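Local coordinates for uncharacterized metalloprotein (Deinococcus radiodurans, PDB 3GG7) that is of uncharacterised function but binds manganese and, as a TatD-type member of the metallo-dependent hydrolases, probably cleaves ester bonds, at residues 20-24 with 50-54; 59-65 with 101-105. All blocks are in the same frame, centred on the assembly; numbering follows the deposited sequence.

Contact 1: residues 20-24 with 50-54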
loop_
_atom_site.group_PDB
_atom_site.type_symbol
_atom_site.label_atom_id
_atom_site.label_comp_id
_atom_site.label_asym_id
_atom_site.label_seq_id
_atom_site.Cartn_x
_atom_site.Cartn_y
_atom_site.Cartn_z
ATOM N N ALA A 20 10.546 0.816 -13.917
ATOM C CA ALA A 20 11.498 1.254 -12.880
ATOM C C ALA A 20 12.445 2.333 -13.374
ATOM O O ALA A 20 12.674 3.316 -12.686
ATOM C CB ALA A 20 12.296 0.064 -12.353
ATOM N N ARG A 21 13.018 2.150 -14.567
ATOM C CA ARG A 21 13.865 3.163 -15.179
ATOM C C ARG A 21 13.134 4.486 -15.365
ATOM O O ARG A 21 13.673 5.554 -15.123
ATOM C CB ARG A 21 14.336 2.700 -16.557
ATOM C CG ARG A 21 15.511 1.814 -16.577
ATOM C CD ARG A 21 16.144 1.873 -17.985
ATOM N NE ARG A 21 16.715 0.589 -18.363
ATOM C CZ ARG A 21 16.137 -0.312 -19.159
ATOM N NH1 ARG A 21 16.784 -1.443 -19.407
ATOM N NH2 ARG A 21 14.933 -0.106 -19.708
ATOM N N ALA A 22 11.895 4.409 -15.836
ATOM C CA ALA A 22 11.089 5.596 -16.062
ATOM C C ALA A 22 10.812 6.362 -14.766
ATOM O O ALA A 22 10.726 7.587 -14.745
ATOM C CB ALA A 22 9.783 5.210 -16.744
ATOM N N CYS A 23 10.650 5.616 -13.675
ATOM C CA CYS A 23 10.518 6.235 -12.350
ATOM C C CYS A 23 11.796 6.938 -11.925
ATOM O O CYS A 23 11.774 8.077 -11.456
ATOM C CB CYS A 23 10.097 5.200 -11.303
ATOM S SG CYS A 23 8.431 4.539 -11.543
ATOM N N GLU A 24 12.938 6.292 -12.125
ATOM C CA GLU A 24 14.209 6.973 -11.841
ATOM C C GLU A 24 14.443 8.225 -12.660
ATOM O O GLU A 24 14.940 9.230 -12.145
ATOM C CB GLU A 24 15.396 6.062 -12.053
ATOM C CG GLU A 24 15.659 5.103 -10.967
ATOM C CD GLU A 24 15.844 5.722 -9.564
ATOM O OE1 GLU A 24 16.312 6.865 -9.350
ATOM O OE2 GLU A 24 15.477 4.980 -8.667
ATOM N N ARG A 50 18.772 1.868 -8.198
ATOM C CA ARG A 50 17.612 2.712 -8.382
ATOM C C ARG A 50 17.073 3.147 -7.004
ATOM O O ARG A 50 16.199 2.476 -6.440
ATOM C CB ARG A 50 16.529 1.965 -9.193
ATOM C CG ARG A 50 17.038 1.489 -10.549
ATOM C CD ARG A 50 15.884 1.174 -11.529
ATOM N NE ARG A 50 16.478 0.844 -12.830
ATOM C CZ ARG A 50 16.754 -0.380 -13.260
ATOM N NH1 ARG A 50 16.378 -1.469 -12.597
ATOM N NH2 ARG A 50 17.365 -0.513 -14.450
ATOM N N PRO A 51 17.602 4.262 -6.462
ATOM C CA PRO A 51 17.291 4.671 -5.086
ATOM C C PRO A 51 15.869 5.136 -4.884
ATOM O O PRO A 51 15.458 5.254 -3.753
ATOM C CB PRO A 51 18.285 5.810 -4.841
ATOM C CG PRO A 51 18.457 6.408 -6.154
ATOM C CD PRO A 51 18.474 5.250 -7.124
ATOM N N HIS A 52 15.113 5.377 -5.957
ATOM C CA HIS A 52 13.683 5.715 -5.835
ATOM C C HIS A 52 12.785 4.516 -5.802
ATOM O O HIS A 52 11.579 4.681 -5.613
ATOM C CB HIS A 52 13.251 6.618 -6.970
ATOM C CG HIS A 52 13.826 7.994 -6.858
ATOM N ND1 HIS A 52 15.066 8.317 -7.365
ATOM C CD2 HIS A 52 13.389 9.081 -6.185
ATOM C CE1 HIS A 52 15.337 9.572 -7.045
ATOM N NE2 HIS A 52 14.334 10.063 -6.345
ATOM N N VAL A 53 13.323 3.314 -5.949
ATOM C CA VAL A 53 12.507 2.102 -5.934
ATOM C C VAL A 53 12.683 1.437 -4.563
ATOM O O VAL A 53 13.758 0.924 -4.257
ATOM C CB VAL A 53 12.945 1.112 -7.043
ATOM C CG1 VAL A 53 12.120 -0.174 -6.954
ATOM C CG2 VAL A 53 12.782 1.753 -8.450
ATOM N N TRP A 54 11.638 1.477 -3.740
ATOM C CA TRP A 54 11.666 0.953 -2.371
ATOM C C TRP A 54 10.789 -0.287 -2.349
ATOM O O TRP A 54 9.561 -0.204 -2.510
ATOM C CB TRP A 54 11.093 2.003 -1.415
ATOM C CG TRP A 54 11.817 3.329 -1.386
ATOM C CD1 TRP A 54 12.963 3.680 -2.057
ATOM C CD2 TRP A 54 11.451 4.481 -0.598
ATOM N NE1 TRP A 54 13.316 4.970 -1.732
ATOM C CE2 TRP A 54 12.402 5.482 -0.849
ATOM C CE3 TRP A 54 10.400 4.750 0.287
ATOM C CZ2 TRP A 54 12.336 6.749 -0.258
ATOM C CZ3 TRP A 54 10.349 5.995 0.884
ATOM C CH2 TRP A 54 11.324 6.978 0.608
HETATM O O HOH W 1 18.748 1.515 -15.858
#

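Contact 2: residues 59-65 with 101-105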
loop_
_atom_site.group_PDB
_atom_site.type_symbol
_atom_site.label_atom_id
_atom_site.label_comp_id
_atom_site.label_asym_id
_atom_site.label_seq_id
_atom_site.Cartn_x
_atom_site.Cartn_y
_atom_site.Cartn_z
ATOM N N PHE A 59 2.417 -10.618 0.943
ATOM C CA PHE A 59 1.695 -11.864 0.688
ATOM C C PHE A 59 0.222 -11.473 0.531
ATOM O O PHE A 59 -0.471 -11.176 1.498
ATOM C CB PHE A 59 1.852 -12.843 1.839
ATOM C CG PHE A 59 1.737 -14.289 1.446
ATOM C CD1 PHE A 59 1.097 -14.696 0.279
ATOM C CD2 PHE A 59 2.242 -15.247 2.267
ATOM C CE1 PHE A 59 1.005 -16.049 -0.047
ATOM C CE2 PHE A 59 2.167 -16.597 1.931
ATOM C CZ PHE A 59 1.539 -16.990 0.778
ATOM N N HIS A 60 -0.199 -11.358 -0.708
ATOM C CA HIS A 60 -1.495 -10.751 -1.048
ATOM C C HIS A 60 -2.614 -11.723 -0.692
ATOM O O HIS A 60 -2.522 -12.925 -0.975
ATOM C CB HIS A 60 -1.484 -10.446 -2.539
ATOM C CG HIS A 60 -2.611 -9.588 -3.006
ATOM N ND1 HIS A 60 -3.924 -10.015 -2.981
ATOM C CD2 HIS A 60 -2.622 -8.354 -3.563
ATOM C CE1 HIS A 60 -4.695 -9.073 -3.503
ATOM N NE2 HIS A 60 -3.932 -8.048 -3.849
ATOM N N PRO A 61 -3.690 -11.227 -0.092
ATOM C CA PRO A 61 -4.738 -12.158 0.345
ATOM C C PRO A 61 -5.322 -13.013 -0.780
ATOM O O PRO A 61 -5.776 -14.124 -0.526
ATOM C CB PRO A 61 -5.789 -11.241 0.987
ATOM C CG PRO A 61 -5.436 -9.875 0.567
ATOM C CD PRO A 61 -3.968 -9.850 0.344
ATOM N N GLU A 62 -5.290 -12.518 -2.011
ATOM C CA GLU A 62 -5.857 -13.264 -3.123
ATOM C C GLU A 62 -5.040 -14.492 -3.502
ATOM O O GLU A 62 -5.552 -15.357 -4.218
ATOM C CB GLU A 62 -6.057 -12.393 -4.363
ATOM C CG GLU A 62 -6.754 -13.169 -5.477
ATOM C CD GLU A 62 -6.963 -12.401 -6.738
ATOM O OE1 GLU A 62 -6.926 -11.150 -6.703
ATOM O OE2 GLU A 62 -7.173 -13.079 -7.766
ATOM N N VAL A 63 -3.795 -14.603 -3.037
ATOM C CA VAL A 63 -2.958 -15.740 -3.434
ATOM C C VAL A 63 -2.505 -16.641 -2.285
ATOM O O VAL A 63 -1.704 -17.545 -2.479
ATOM C CB VAL A 63 -1.759 -15.298 -4.321
ATOM C CG1 VAL A 63 -2.253 -14.502 -5.516
ATOM C CG2 VAL A 63 -0.730 -14.475 -3.530
ATOM N N VAL A 64 -3.047 -16.419 -1.093
ATOM C CA VAL A 64 -2.632 -17.197 0.070
ATOM C C VAL A 64 -2.895 -18.685 -0.008
ATOM O O VAL A 64 -2.132 -19.441 0.601
ATOM C CB VAL A 64 -3.254 -16.650 1.398
ATOM C CG1 VAL A 64 -2.746 -15.269 1.653
ATOM C CG2 VAL A 64 -4.752 -16.735 1.344
ATOM N N SER A 65 -3.930 -19.112 -0.730
ATOM C CA SER A 65 -4.216 -20.537 -0.906
ATOM C C SER A 65 -3.286 -21.112 -1.958
ATOM O O SER A 65 -2.565 -22.088 -1.722
ATOM C CB SER A 65 -5.674 -20.769 -1.330
ATOM O OG SER A 65 -5.954 -22.157 -1.488
ATOM N N GLN A 101 -7.497 -19.206 5.911
ATOM C CA GLN A 101 -6.098 -19.110 5.472
ATOM C C GLN A 101 -5.651 -17.648 5.367
ATOM O O GLN A 101 -4.537 -17.310 5.744
ATOM C CB GLN A 101 -5.868 -19.866 4.145
ATOM C CG GLN A 101 -4.489 -19.652 3.469
ATOM C CD GLN A 101 -3.299 -20.291 4.197
ATOM O OE1 GLN A 101 -3.410 -20.741 5.340
ATOM N NE2 GLN A 101 -2.146 -20.339 3.517
ATOM N N GLN A 102 -6.514 -16.773 4.846
ATOM C CA GLN A 102 -6.165 -15.346 4.815
ATOM C C GLN A 102 -5.873 -14.821 6.213
ATOM O O GLN A 102 -4.899 -14.129 6.462
ATOM C CB GLN A 102 -7.314 -14.516 4.268
ATOM C CG GLN A 102 -7.570 -14.607 2.802
ATOM C CD GLN A 102 -8.564 -13.547 2.386
ATOM O OE1 GLN A 102 -8.391 -12.379 2.757
ATOM N NE2 GLN A 102 -9.631 -13.940 1.693
ATOM N N PHE A 103 -6.740 -15.156 7.151
ATOM C CA PHE A 103 -6.590 -14.668 8.518
ATOM C C PHE A 103 -5.305 -15.215 9.154
ATOM O O PHE A 103 -4.525 -14.487 9.749
ATOM C CB PHE A 103 -7.845 -15.050 9.316
ATOM C CG PHE A 103 -7.812 -14.630 10.751
ATOM C CD1 PHE A 103 -8.501 -13.502 11.171
ATOM C CD2 PHE A 103 -7.138 -15.393 11.692
ATOM C CE1 PHE A 103 -8.494 -13.123 12.509
ATOM C CE2 PHE A 103 -7.115 -15.017 13.041
ATOM C CZ PHE A 103 -7.793 -13.884 13.442
ATOM N N ALA A 104 -5.066 -16.516 8.989
ATOM C CA ALA A 104 -3.872 -17.145 9.499
ATOM C C ALA A 104 -2.598 -16.474 8.996
ATOM O O ALA A 104 -1.689 -16.177 9.778
ATOM C CB ALA A 104 -3.863 -18.618 9.143
ATOM N N VAL A 105 -2.534 -16.246 7.682
ATOM C CA VAL A 105 -1.366 -15.622 7.098
ATOM C C VAL A 105 -1.165 -14.183 7.590
ATOM O O VAL A 105 -0.053 -13.774 7.927
ATOM C CB VAL A 105 -1.437 -15.649 5.538
ATOM C CG1 VAL A 105 -0.409 -14.727 4.916
ATOM C CG2 VAL A 105 -1.234 -17.069 5.035
#

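Contact 1: residues 20-24 with 50-54
Glu24 of helix 16-25 clasps His52 with both carboxylate oxygens, tying the first helix of this TatD-type TIM barrel to the type I beta turn, Arg50 to Val53, that leads into strand 53-55. OE2 takes the backbone N-H of His52 on its syn lone pair (N to OE2 2.8 Å). OE1 accepts from His52 ND1 at 2.8 Å; it lies close to the imidazole plane, while ND1 approaches from 35° above the carboxylate plane. The bend at Glu24 chi2 (-56°) directs the carboxylate to the turn, where Pro51 CD flanks it, 3.4 Å from OE2. An alanine in place of this glutamate would probably leave the turn N-H and the imidazole without their acceptor and the His52 ring freer to rotate. Arg50 runs extended beside the helix: its CB and CG pack on Glu24 CG, and CD rests 3.8 Å from Ala20 CB. NH1 of this arginine donates to Leu46 O, which helps hold the guanidinium. Backbone bonds from His52 to Val30 and from Trp54 to Val30 and Ser32 join the segment to parallel strand 29-32. On the exposed side the Arg21 and Arg50 guanidinium planes stand 89° apart, and one water accepts from Arg50 NH2 at 2.8 Å.

Contact 2: residues 59-65 with 101-105
Val64 pushes its two methyls between the side chains of Gln101, Gln102 and Val105. CG1 faces Val105 and also lies 4.1 Å above the Phe59 ring plane, displaced toward the rim; CG2 meets Gln101 CG at 3.6 Å and Gln102 CG at 3.8 Å. The Val64 and Val105 side chains lie antiparallel, each running past the other, whereas Phe59 meets Val105 nearly at a right angle, Phe59 CD2 lying 3.8 Å from Val105 CG1. With that methyl anti to the backbone N (chi1 166°), Val105 can touch Phe59 and Val64 at once. Helix 99-115 is thereby packed against the loop following strand 53-55 in a TIM barrel of the TatD family, close to the metal centre: the Pro61 side chain lies about 8 Å from the bound manganese and is close to Glu86, a manganese ligand, and His124, a predicted second-metal ligand. Gln101, bent at chi2 (70°), runs alongside Val64 and turns its amide back to the loop. Its NE2 donates to Val64 O over 3.1 Å in a nearly straight bond (172°), from above the carbonyl plane although the acceptor lies in the amide plane. Gln102 crosses Val64 and extends toward Pro61, OE1 coming 3.3 Å from Pro61 CB. Its amide is held at both ends: OE1 accepts from Asp90 N, and NE2 donates to Thr98 OG1.

Contacts 1 and 2 both pack a helix of the barrel against a non-helical segment, but they share no elements, and their centres lie 28 Å apart. Contact 1 is partly buried and joins helix 16-25 to the entrance of strand 53-55; contact 2 is buried and joins helix 99-115 to the loop beyond that same strand, so contact 1 takes in the strand's start and contact 2 what follows it. Their chemistry differs accordingly. In 20-24 with 50-54 a carboxylate grips a turn and an arginine bonds a water on the exposed side, a second arginine only weakly, whereas 59-65 with 101-105 relies on valine and phenylalanine packing supplemented by one glutamine amide bonded to a backbone carbonyl. Contact 2 is also the one bordering the metal site.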